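Local coordinates for protein putative fimbrium anchoring subunit Fim4B (Bacteroides ovatus, PDB 5CAG) that probably anchors a fimbrium to the bacterial outer membrane, as a putative anchoring subunit of the FimB/Mfa2 family of fimbrillin-related lipoproteins, at residues G36-F41 with V72-N77; S165-S170 with S184-F189; K139-V144 with Q207-T212; I238-T243 with D286-P291. All coordinates share one frame; numbering follows the deposited sequence.

How the contacts relate
Contacts 1, 3, 2 and 4 are spread along an elongated, largely beta chain. Contact 1 pairs strands 36-43 and 67-75, and contact 3 lies beside it, their centres about 14 Å apart, with Leu140 packing on Val73 and Val37. Contact 2 joins strands 159-167 and 187-193 on the other side of the chain's centre, about 26 Å from contact 1 between centres; it forms within the sequence that contact 3 spans. Contact 4, last in sequence, brings the turn after strand 232-239, a neighbour of 159-167, against irregular residues 286-291, its centre about 49 Å from that of contact 1. Strand 134-154, which holds 139-144, runs on toward the half with contact 2, so paired strands connect the halves.

Contact 1 (G36-F41 with V72-N77)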
# COMPACT_ATOMS: atom_id res chain seq x y z
N GLY A 36 -15.10 6.48 -4.03
CA GLY A 36 -15.38 7.31 -2.87
C GLY A 36 -14.37 7.06 -1.76
O GLY A 36 -13.42 6.28 -1.94
N VAL A 37 -14.57 7.71 -0.59
CA VAL A 37 -13.66 7.57 0.56
C VAL A 37 -14.40 7.29 1.86
O VAL A 37 -15.57 7.62 1.97
CB VAL A 37 -12.73 8.80 0.76
CG1 VAL A 37 -11.91 9.10 -0.49
CG2 VAL A 37 -13.50 10.03 1.23
N ARG A 38 -13.68 6.74 2.84
CA ARG A 38 -14.20 6.49 4.19
C ARG A 38 -13.48 7.42 5.13
O ARG A 38 -12.26 7.62 4.97
CB ARG A 38 -14.04 5.02 4.62
CG ARG A 38 -14.96 4.66 5.79
CD ARG A 38 -14.26 3.70 6.70
NE ARG A 38 -15.16 2.98 7.62
CZ ARG A 38 -14.86 1.80 8.15
NH1 ARG A 38 -13.72 1.19 7.84
NH2 ARG A 38 -15.71 1.20 8.97
N VAL A 39 -14.22 8.05 6.06
CA VAL A 39 -13.67 9.02 7.01
C VAL A 39 -13.95 8.53 8.42
O VAL A 39 -15.11 8.25 8.76
CB VAL A 39 -14.24 10.45 6.78
CG1 VAL A 39 -13.57 11.45 7.72
CG2 VAL A 39 -14.11 10.91 5.33
N ILE A 40 -12.90 8.38 9.24
CA ILE A 40 -13.14 7.93 10.61
C ILE A 40 -12.53 8.93 11.56
O ILE A 40 -11.37 9.32 11.40
CB ILE A 40 -12.67 6.49 10.94
CG1 ILE A 40 -13.10 5.49 9.88
CG2 ILE A 40 -13.20 6.07 12.31
CD1 ILE A 40 -12.25 4.25 9.89
N PHE A 41 -13.31 9.32 12.56
CA PHE A 41 -12.93 10.24 13.61
C PHE A 41 -12.79 9.47 14.92
O PHE A 41 -13.81 9.07 15.49
CB PHE A 41 -14.01 11.32 13.72
CG PHE A 41 -13.88 12.47 12.76
CD1 PHE A 41 -14.32 12.35 11.45
CD2 PHE A 41 -13.36 13.69 13.18
CE1 PHE A 41 -14.23 13.43 10.57
CE2 PHE A 41 -13.26 14.76 12.29
CZ PHE A 41 -13.72 14.63 11.00
N VAL A 72 -8.78 9.61 9.97
CA VAL A 72 -8.27 8.81 8.85
C VAL A 72 -9.22 8.97 7.66
O VAL A 72 -10.44 9.00 7.84
CB VAL A 72 -7.96 7.31 9.11
CG1 VAL A 72 -6.84 7.11 10.11
CG2 VAL A 72 -9.21 6.53 9.52
N VAL A 73 -8.66 9.10 6.46
CA VAL A 73 -9.43 9.18 5.22
C VAL A 73 -8.74 8.31 4.22
O VAL A 73 -7.56 8.55 3.90
CB VAL A 73 -9.64 10.60 4.65
CG1 VAL A 73 -10.64 10.56 3.51
CG2 VAL A 73 -10.08 11.58 5.72
N TYR A 74 -9.43 7.30 3.71
CA TYR A 74 -8.83 6.44 2.71
C TYR A 74 -9.89 6.04 1.68
O TYR A 74 -11.08 6.16 1.96
CB TYR A 74 -8.16 5.22 3.38
CG TYR A 74 -9.13 4.27 4.04
CD1 TYR A 74 -9.72 3.23 3.32
CD2 TYR A 74 -9.44 4.38 5.39
CE1 TYR A 74 -10.62 2.35 3.92
CE2 TYR A 74 -10.36 3.51 6.00
CZ TYR A 74 -10.95 2.50 5.26
OH TYR A 74 -11.83 1.62 5.83
N ASN A 75 -9.47 5.60 0.48
CA ASN A 75 -10.40 5.16 -0.55
C ASN A 75 -10.85 3.73 -0.24
O ASN A 75 -10.03 2.83 0.02
CB ASN A 75 -9.79 5.30 -1.93
CG ASN A 75 -8.49 4.56 -2.13
OD1 ASN A 75 -7.49 4.77 -1.41
ND2 ASN A 75 -8.49 3.70 -3.13
N TYR A 76 -12.17 3.51 -0.25
CA TYR A 76 -12.69 2.22 0.16
C TYR A 76 -12.62 1.16 -0.90
O TYR A 76 -12.25 0.04 -0.54
CB TYR A 76 -14.13 2.29 0.72
CG TYR A 76 -15.17 2.99 -0.11
CD1 TYR A 76 -15.83 2.33 -1.15
CD2 TYR A 76 -15.62 4.26 0.22
CE1 TYR A 76 -16.83 2.95 -1.89
CE2 TYR A 76 -16.65 4.88 -0.48
CZ TYR A 76 -17.24 4.22 -1.55
OH TYR A 76 -18.26 4.81 -2.27
N ASN A 77 -12.98 1.45 -2.16
CA ASN A 77 -13.06 0.37 -3.15
C ASN A 77 -11.73 0.04 -3.78
O ASN A 77 -11.29 0.76 -4.68
CB ASN A 77 -14.08 0.70 -4.24
CG ASN A 77 -14.88 -0.49 -4.71
OD1 ASN A 77 -15.31 -1.35 -3.92
ND2 ASN A 77 -15.14 -0.52 -6.02
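Arg38 and Tyr74 carry the polar part of this contact, side by side on one face of an antiparallel strand pair. Arg38 NH1 donates to Tyr74 OH at 2.8 Å, with the hydroxyl close to the guanidinium plane, while the planes of ring and guanidinium stand 76° apart. Arg38 CB lies over one face of the ring, near its rim. The Arg38 chain leaves with CG anti to the backbone N and bends at chi2, -144°, which carries its tip to the hydroxyl. Ile40 CD1 covers one guanidinium face, and Ile40 CB meets Val72 CG2 at 3.7 Å.

On the other face Val39 and Val73 lie side by side, and Val37 CG2 meets Val73 CG1 obliquely at 3.7 Å. Between the two faces, the backbone from Arg38 to Ile40 is held by two hydrogen-bonded pairs: Arg38 with Tyr74, where Arg38 N reaches Tyr74 O at 2.8 Å almost along the C=O axis, and Ile40 with Val72, whose donors lie in the carbonyl planes. At the end of the ladder the Tyr76 ring lies against Gly36, with Tyr76 CE2 3.4 Å from Gly36 C.

Further out, strands 51-56 and 118-127 flank the pair in the sheet, and Arg38 NH2 forms salt bridges with Asp52 and Glu86. These two acidic partners probably offset the charge of the buried guanidinium and, with the Tyr74 hydroxyl, fix its orientation.

Contact 2 (S165-S170 with S184-F189)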
# COMPACT_ATOMS: atom_id res chain seq x y z
N SER A 165 9.17 -12.32 -6.88
CA SER A 165 8.84 -12.00 -5.50
C SER A 165 9.85 -11.00 -5.00
O SER A 165 11.01 -11.01 -5.45
CB SER A 165 8.81 -13.24 -4.61
OG SER A 165 9.87 -14.15 -4.82
N ILE A 166 9.41 -10.08 -4.13
CA ILE A 166 10.31 -9.08 -3.57
C ILE A 166 10.07 -9.01 -2.05
O ILE A 166 8.95 -8.79 -1.57
CB ILE A 166 10.21 -7.72 -4.29
CG1 ILE A 166 11.23 -6.71 -3.76
CG2 ILE A 166 8.80 -7.16 -4.29
CD1 ILE A 166 12.05 -6.10 -4.77
N ASP A 167 11.15 -9.29 -1.33
CA ASP A 167 11.20 -9.30 0.12
C ASP A 167 11.81 -8.03 0.62
O ASP A 167 12.70 -7.49 -0.03
CB ASP A 167 12.04 -10.48 0.59
CG ASP A 167 11.24 -11.71 0.92
OD1 ASP A 167 10.31 -11.60 1.77
OD2 ASP A 167 11.57 -12.79 0.39
N GLY A 168 11.37 -7.58 1.80
CA GLY A 168 11.93 -6.40 2.43
C GLY A 168 11.19 -5.10 2.24
O GLY A 168 11.58 -4.09 2.83
N LEU A 169 10.14 -5.08 1.40
CA LEU A 169 9.38 -3.85 1.19
C LEU A 169 8.14 -3.86 2.07
O LEU A 169 7.83 -4.87 2.67
CB LEU A 169 9.02 -3.64 -0.29
CG LEU A 169 10.17 -3.46 -1.27
CD1 LEU A 169 9.64 -3.29 -2.67
CD2 LEU A 169 10.98 -2.29 -0.94
N SER A 170 7.46 -2.71 2.19
CA SER A 170 6.27 -2.60 3.04
C SER A 170 5.06 -3.15 2.28
O SER A 170 4.63 -2.59 1.27
CB SER A 170 6.07 -1.15 3.48
OG SER A 170 7.29 -0.55 3.89
N SER A 184 7.34 -9.81 6.32
CA SER A 184 8.33 -10.85 6.00
C SER A 184 7.73 -11.91 4.99
O SER A 184 8.37 -12.92 4.68
CB SER A 184 8.89 -11.48 7.27
OG SER A 184 9.27 -10.45 8.18
N GLN A 185 6.55 -11.60 4.44
CA GLN A 185 5.87 -12.33 3.38
C GLN A 185 6.17 -11.64 2.05
O GLN A 185 5.90 -10.44 1.92
CB GLN A 185 4.36 -12.36 3.61
CG GLN A 185 3.91 -13.14 4.81
CD GLN A 185 2.41 -13.13 4.87
OE1 GLN A 185 1.75 -14.13 4.57
NE2 GLN A 185 1.86 -11.96 5.18
N PRO A 186 6.74 -12.33 1.05
CA PRO A 186 7.11 -11.65 -0.20
C PRO A 186 5.94 -11.17 -1.05
O PRO A 186 4.88 -11.81 -1.08
CB PRO A 186 7.88 -12.72 -0.96
CG PRO A 186 8.30 -13.71 0.07
CD PRO A 186 7.17 -13.74 1.03
N ILE A 187 6.14 -10.05 -1.76
CA ILE A 187 5.12 -9.55 -2.68
C ILE A 187 5.33 -10.27 -3.99
O ILE A 187 6.43 -10.26 -4.52
CB ILE A 187 5.16 -8.02 -2.85
CG1 ILE A 187 4.86 -7.31 -1.52
CG2 ILE A 187 4.18 -7.58 -3.95
CD1 ILE A 187 5.20 -5.86 -1.53
N TYR A 188 4.30 -10.92 -4.50
CA TYR A 188 4.37 -11.63 -5.77
C TYR A 188 4.10 -10.71 -6.90
O TYR A 188 3.22 -9.85 -6.81
CB TYR A 188 3.34 -12.78 -5.78
CG TYR A 188 2.86 -13.23 -7.15
CD1 TYR A 188 3.55 -14.20 -7.87
CD2 TYR A 188 1.65 -12.80 -7.66
CE1 TYR A 188 3.07 -14.69 -9.08
CE2 TYR A 188 1.15 -13.28 -8.86
CZ TYR A 188 1.88 -14.20 -9.59
OH TYR A 188 1.37 -14.65 -10.78
N PHE A 189 4.77 -10.97 -8.02
CA PHE A 189 4.52 -10.25 -9.27
C PHE A 189 4.83 -11.16 -10.44
O PHE A 189 5.67 -12.05 -10.35
CB PHE A 189 5.30 -8.93 -9.34
CG PHE A 189 6.77 -9.04 -9.11
CD1 PHE A 189 7.64 -9.28 -10.17
CD2 PHE A 189 7.31 -8.90 -7.84
CE1 PHE A 189 9.02 -9.36 -9.96
CE2 PHE A 189 8.68 -9.01 -7.62
CZ PHE A 189 9.53 -9.23 -8.68
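Strands 165-167 and 187-189 run antiparallel at 155°, and Ile166 and Ile187 form the hydrogen-bonded pair between them. Ile166 N reaches Ile187 O at 3.0 Å in the carbonyl plane; the return bond, from Ile187 N to Ile166 O, is straighter at hydrogen but meets its carbonyl from above the plane. Ile187 O also receives a CA-H contact from Ser165. On the face bearing the two isoleucines, Ile166 CG2 is 4.0 Å from Ile187 CB. The same methyl meets Phe189 CE2 at 3.8 Å, the two side chains crossing obliquely.

Phe189 CG sits between the backbone N and the carbonyl carbon, chi1 54°, and this turns the ring back over the neighbouring strand. Its CE2 comes 3.4 Å from Ser165 N, so the ring meets backbone as well as the isoleucine. The pair belongs to a beta sheet in which strand 232-239 lies beyond 159-167 and strand 197-205 beyond 187-193, within a family assigned to the transthyretin clan. Phe202 of strand 197-205 stacks on the Phe189 ring and also packs on Ile166.

Where the ladder ends, Asp167 and Pro186 lie side by side and point the same way. Both carboxylate oxygens meet the proline ring, with Asp167 OD1 3.4 Å from Pro186 CG, and Pro186 CB touches Ser165 CB at 3.8 Å.

Contact 3 (K139-V144 with Q207-T212); sequences KLESVV and QVKEMT
A buried carboxylate, helped by a selenomethionine, ties a loop to a strand here: Glu141, on strand 134-154, receives two consecutive backbone N-H groups of the loop that follows strand 197-205. Glu141 OE2 accepts from Glu210 N at 2.7 Å, using its syn lone pair, in a bond with an angle of 160° at hydrogen. The second oxygen, Glu141 OE1, takes a weak bond from Met211 N at 3.3 Å. Both bonds depend on a side chain with CG anti to the backbone N (chi1 161°) and extended beyond CG, which drives the carboxylate straight into the loop.

Alkyl carbons of the loop also border the carboxylate. Lys209 CG lies 3.6 Å from Glu141 OE1, Met211 CB is at 3.5 Å from the same oxygen, and Glu210 CB is close to Glu141 OE2. Met211, present as selenomethionine, slides past Glu141 in the opposite direction; its chain bends at chi3, -76°, and brings CE to 3.8 Å from Glu141 CB and close to Lys139 O.

Lys206 forms a salt bridge with Glu141 OE2, and the Lys209 ammonium, which bonds to Asn121, lies 4.2 Å from Glu141 OE1 through its NZ, beyond salt-bridge range. These positive charges, together with the two N-H donors, would probably favour the ionised carboxylate, although the Glu210 carboxylate nearby opposes this.

The loop thus runs beside strand 134-154 where that strand pairs with 118-127: Met211 packs on Leu120 of the latter, and Lys209 reaches Tyr173 of strand 172-174.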
# COMPACT_ATOMS: atom_id res chain seq x y z
N LYS A 139 -6.65 16.92 0.91
CA LYS A 139 -6.01 16.30 -0.25
C LYS A 139 -5.48 14.97 0.25
O LYS A 139 -5.03 14.91 1.40
CB LYS A 139 -4.89 17.20 -0.79
CG LYS A 139 -4.23 16.67 -2.05
CD LYS A 139 -3.42 17.71 -2.82
CE LYS A 139 -4.18 18.34 -3.96
NZ LYS A 139 -3.40 19.45 -4.59
N LEU A 140 -5.60 13.90 -0.53
CA LEU A 140 -5.12 12.64 0.02
C LEU A 140 -3.76 12.32 -0.54
O LEU A 140 -3.34 12.95 -1.51
CB LEU A 140 -6.12 11.54 -0.26
CG LEU A 140 -7.01 11.17 0.91
CD1 LEU A 140 -7.81 12.35 1.41
CD2 LEU A 140 -7.94 10.06 0.52
N GLU A 141 -3.04 11.41 0.09
CA GLU A 141 -1.69 11.10 -0.37
C GLU A 141 -1.60 9.67 -0.93
O GLU A 141 -2.10 8.74 -0.29
CB GLU A 141 -0.68 11.31 0.78
CG GLU A 141 0.65 10.61 0.59
CD GLU A 141 1.60 10.66 1.77
OE1 GLU A 141 1.16 10.85 2.92
OE2 GLU A 141 2.80 10.41 1.52
N SER A 142 -0.93 9.49 -2.11
CA SER A 142 -0.75 8.15 -2.64
C SER A 142 0.32 7.47 -1.83
O SER A 142 1.46 7.91 -1.84
CB SER A 142 -0.41 8.16 -4.12
OG SER A 142 -0.45 6.81 -4.55
N VAL A 143 -0.06 6.44 -1.06
CA VAL A 143 0.87 5.73 -0.18
C VAL A 143 1.39 4.43 -0.83
O VAL A 143 2.03 3.63 -0.15
CB VAL A 143 0.24 5.47 1.19
CG1 VAL A 143 -0.00 6.78 1.92
CG2 VAL A 143 -1.06 4.69 1.05
N VAL A 144 1.15 4.23 -2.13
CA VAL A 144 1.64 3.04 -2.84
C VAL A 144 2.64 3.48 -3.90
O VAL A 144 2.27 4.24 -4.79
CB VAL A 144 0.50 2.22 -3.47
CG1 VAL A 144 1.06 1.07 -4.28
CG2 VAL A 144 -0.48 1.72 -2.42
N GLN A 207 7.47 3.56 2.83
CA GLN A 207 8.00 3.19 4.15
C GLN A 207 7.42 4.14 5.21
O GLN A 207 7.07 3.71 6.32
CB GLN A 207 9.54 3.24 4.16
CG GLN A 207 10.18 2.27 5.13
CD GLN A 207 11.66 2.51 5.18
OE1 GLN A 207 12.13 3.31 6.00
NE2 GLN A 207 12.41 1.89 4.28
N VAL A 208 7.30 5.43 4.82
CA VAL A 208 6.74 6.50 5.63
C VAL A 208 6.01 7.50 4.76
O VAL A 208 6.52 7.89 3.69
CB VAL A 208 7.79 7.26 6.49
CG1 VAL A 208 7.11 8.03 7.62
CG2 VAL A 208 8.85 6.33 7.07
N LYS A 209 4.85 7.97 5.30
CA LYS A 209 4.01 9.10 4.91
C LYS A 209 4.96 10.27 4.51
O LYS A 209 5.95 10.56 5.20
CB LYS A 209 3.12 9.45 6.14
CG LYS A 209 2.56 10.88 6.29
CD LYS A 209 1.66 11.04 7.57
CE LYS A 209 0.56 12.10 7.51
NZ LYS A 209 -0.62 11.78 6.60
N GLU A 210 4.69 10.88 3.36
CA GLU A 210 5.50 11.98 2.85
C GLU A 210 4.75 13.30 3.05
O GLU A 210 5.39 14.36 2.95
CB GLU A 210 5.88 11.75 1.37
CG GLU A 210 6.96 10.69 1.20
CD GLU A 210 7.48 10.33 -0.18
OE1 GLU A 210 6.91 10.79 -1.20
OE2 GLU A 210 8.44 9.52 -0.25
N MSE A 211 3.41 13.28 3.36
CA MSE A 211 2.67 14.53 3.53
C MSE A 211 3.21 15.34 4.73
O MSE A 211 3.55 14.78 5.79
CB MSE A 211 1.18 14.30 3.65
CG MSE A 211 0.34 15.58 3.67
SE MSE A 211 -1.58 15.23 3.95
CE MSE A 211 -1.99 14.61 2.18
N THR A 212 3.34 16.66 4.52
CA THR A 212 3.80 17.60 5.52
C THR A 212 2.61 18.01 6.38
O THR A 212 1.57 18.43 5.85
CB THR A 212 4.49 18.76 4.83
OG1 THR A 212 5.73 18.23 4.35
CG2 THR A 212 4.74 19.96 5.75

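Contact 4 (I238-T243 with D286-P291); sequences IKTDNT and DKPETP
Asp241 OD1 is gripped twice from within its own turn, by the backbone N and, more weakly, by the hydroxyl of Thr243. The bond from Thr243 N is 3.2 Å to Asp241 OD1, and the donor stands well above the carboxylate plane, 54° out of it. From Thr243 OG1 the distance to Asp241 OD1 is 2.8 Å. Asp241 CG sits between the backbone N and the carbonyl carbon, chi1 63°, and so folds the carboxylate back over the residues that follow.

The acceptor is two residues before the donor, which makes this an Asx turn. It overlaps a type I beta turn from Lys239 to Asn242, closed by Asn242 N on Lys239 O, and Lys239 N to Thr243 O at 2.8 Å holds the base. Together they form the hairpin connection between strands 232-239 and 244-250, at a far end of the elongated fold.

The last modelled residues, 286-291, lie against this turn as an irregular chain, and the close approaches are of carbon to oxygen. Pro288 CB approaches Asp241 OD2 at 3.3 Å, the ring crossing the aspartate obliquely, while Pro288 CG meets Thr240 OG1 at 3.8 Å. The Lys239 side chain, extended beyond CG, reaches end-on toward Asp286, bringing CE to 3.4 Å from Asp286 O. Asp286 is held in turn by Gln245 of strand 244-250, whose side-chain oxygen accepts from its backbone N, and Tyr158 packs on Pro288 and Lys287.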
# COMPACT_ATOMS: atom_id res chain seq x y z
N ILE A 238 10.38 -21.44 -13.82
CA ILE A 238 9.79 -22.77 -13.99
C ILE A 238 10.22 -23.24 -15.38
O ILE A 238 9.86 -22.61 -16.37
CB ILE A 238 8.26 -22.76 -13.81
CG1 ILE A 238 7.83 -22.17 -12.44
CG2 ILE A 238 7.69 -24.15 -14.06
CD1 ILE A 238 8.34 -22.92 -11.20
N LYS A 239 11.04 -24.29 -15.45
CA LYS A 239 11.57 -24.81 -16.72
C LYS A 239 10.48 -25.58 -17.54
O LYS A 239 9.38 -25.81 -17.03
CB LYS A 239 12.82 -25.70 -16.49
CG LYS A 239 14.06 -24.97 -15.96
CD LYS A 239 15.24 -25.95 -15.93
CE LYS A 239 16.42 -25.57 -15.09
NZ LYS A 239 17.23 -26.78 -14.80
N THR A 240 10.81 -25.98 -18.79
CA THR A 240 9.85 -26.67 -19.66
C THR A 240 9.55 -28.06 -19.15
O THR A 240 8.53 -28.64 -19.54
CB THR A 240 10.29 -26.69 -21.13
OG1 THR A 240 11.47 -27.48 -21.31
CG2 THR A 240 10.44 -25.31 -21.73
N ASP A 241 10.38 -28.60 -18.25
CA ASP A 241 10.14 -29.90 -17.65
C ASP A 241 9.55 -29.76 -16.22
O ASP A 241 9.49 -30.74 -15.47
CB ASP A 241 11.41 -30.72 -17.64
CG ASP A 241 12.54 -30.16 -16.81
OD1 ASP A 241 12.45 -28.97 -16.42
OD2 ASP A 241 13.56 -30.88 -16.63
N ASN A 242 9.11 -28.53 -15.88
CA ASN A 242 8.51 -28.15 -14.60
C ASN A 242 9.53 -28.18 -13.45
O ASN A 242 9.16 -28.30 -12.29
CB ASN A 242 7.29 -29.03 -14.28
CG ASN A 242 6.34 -29.16 -15.45
OD1 ASN A 242 5.81 -28.15 -15.96
ND2 ASN A 242 6.17 -30.39 -15.94
N THR A 243 10.81 -28.03 -13.79
CA THR A 243 11.91 -27.98 -12.84
C THR A 243 12.04 -26.56 -12.41
O THR A 243 11.54 -25.67 -13.11
CB THR A 243 13.12 -28.51 -13.55
OG1 THR A 243 12.80 -29.87 -13.78
CG2 THR A 243 14.41 -28.41 -12.76
N ASP A 286 19.87 -23.23 -17.16
CA ASP A 286 20.53 -24.41 -17.71
C ASP A 286 19.50 -25.30 -18.37
O ASP A 286 18.43 -25.52 -17.81
CB ASP A 286 21.29 -25.16 -16.61
CG ASP A 286 22.32 -24.29 -15.90
OD1 ASP A 286 23.26 -23.80 -16.57
OD2 ASP A 286 22.17 -24.09 -14.67
N LYS A 287 19.82 -25.78 -19.59
CA LYS A 287 18.99 -26.68 -20.40
C LYS A 287 18.48 -27.82 -19.52
O LYS A 287 19.27 -28.39 -18.76
CB LYS A 287 19.78 -27.23 -21.61
CG LYS A 287 18.95 -28.08 -22.60
CD LYS A 287 19.75 -28.51 -23.85
CE LYS A 287 18.96 -28.45 -25.14
NZ LYS A 287 19.82 -28.67 -26.34
N PRO A 288 17.17 -28.13 -19.55
CA PRO A 288 16.66 -29.22 -18.71
C PRO A 288 17.36 -30.53 -19.01
O PRO A 288 17.72 -30.80 -20.17
CB PRO A 288 15.17 -29.27 -19.04
CG PRO A 288 15.01 -28.54 -20.29
CD PRO A 288 16.08 -27.52 -20.34
N GLU A 289 17.59 -31.33 -17.96
CA GLU A 289 18.24 -32.64 -18.04
C GLU A 289 17.46 -33.59 -18.95
O GLU A 289 16.26 -33.41 -19.19
CB GLU A 289 18.41 -33.27 -16.65
CG GLU A 289 19.58 -32.68 -15.88
CD GLU A 289 20.04 -33.46 -14.65
OE1 GLU A 289 20.01 -34.71 -14.69
OE2 GLU A 289 20.47 -32.81 -13.67
N THR A 290 18.17 -34.57 -19.47
CA THR A 290 17.58 -35.54 -20.38
C THR A 290 17.81 -36.98 -19.86
O THR A 290 18.87 -37.26 -19.28
CB THR A 290 18.13 -35.31 -21.80
OG1 THR A 290 19.56 -35.19 -21.75
CG2 THR A 290 17.50 -34.09 -22.49
N PRO A 291 16.81 -37.89 -20.07
CA PRO A 291 16.96 -39.30 -19.61
C PRO A 291 18.26 -39.98 -20.05
O PRO A 291 18.76 -40.87 -19.36
CB PRO A 291 15.77 -40.02 -20.26
CG PRO A 291 14.75 -38.95 -20.49
CD PRO A 291 15.49 -37.66 -20.72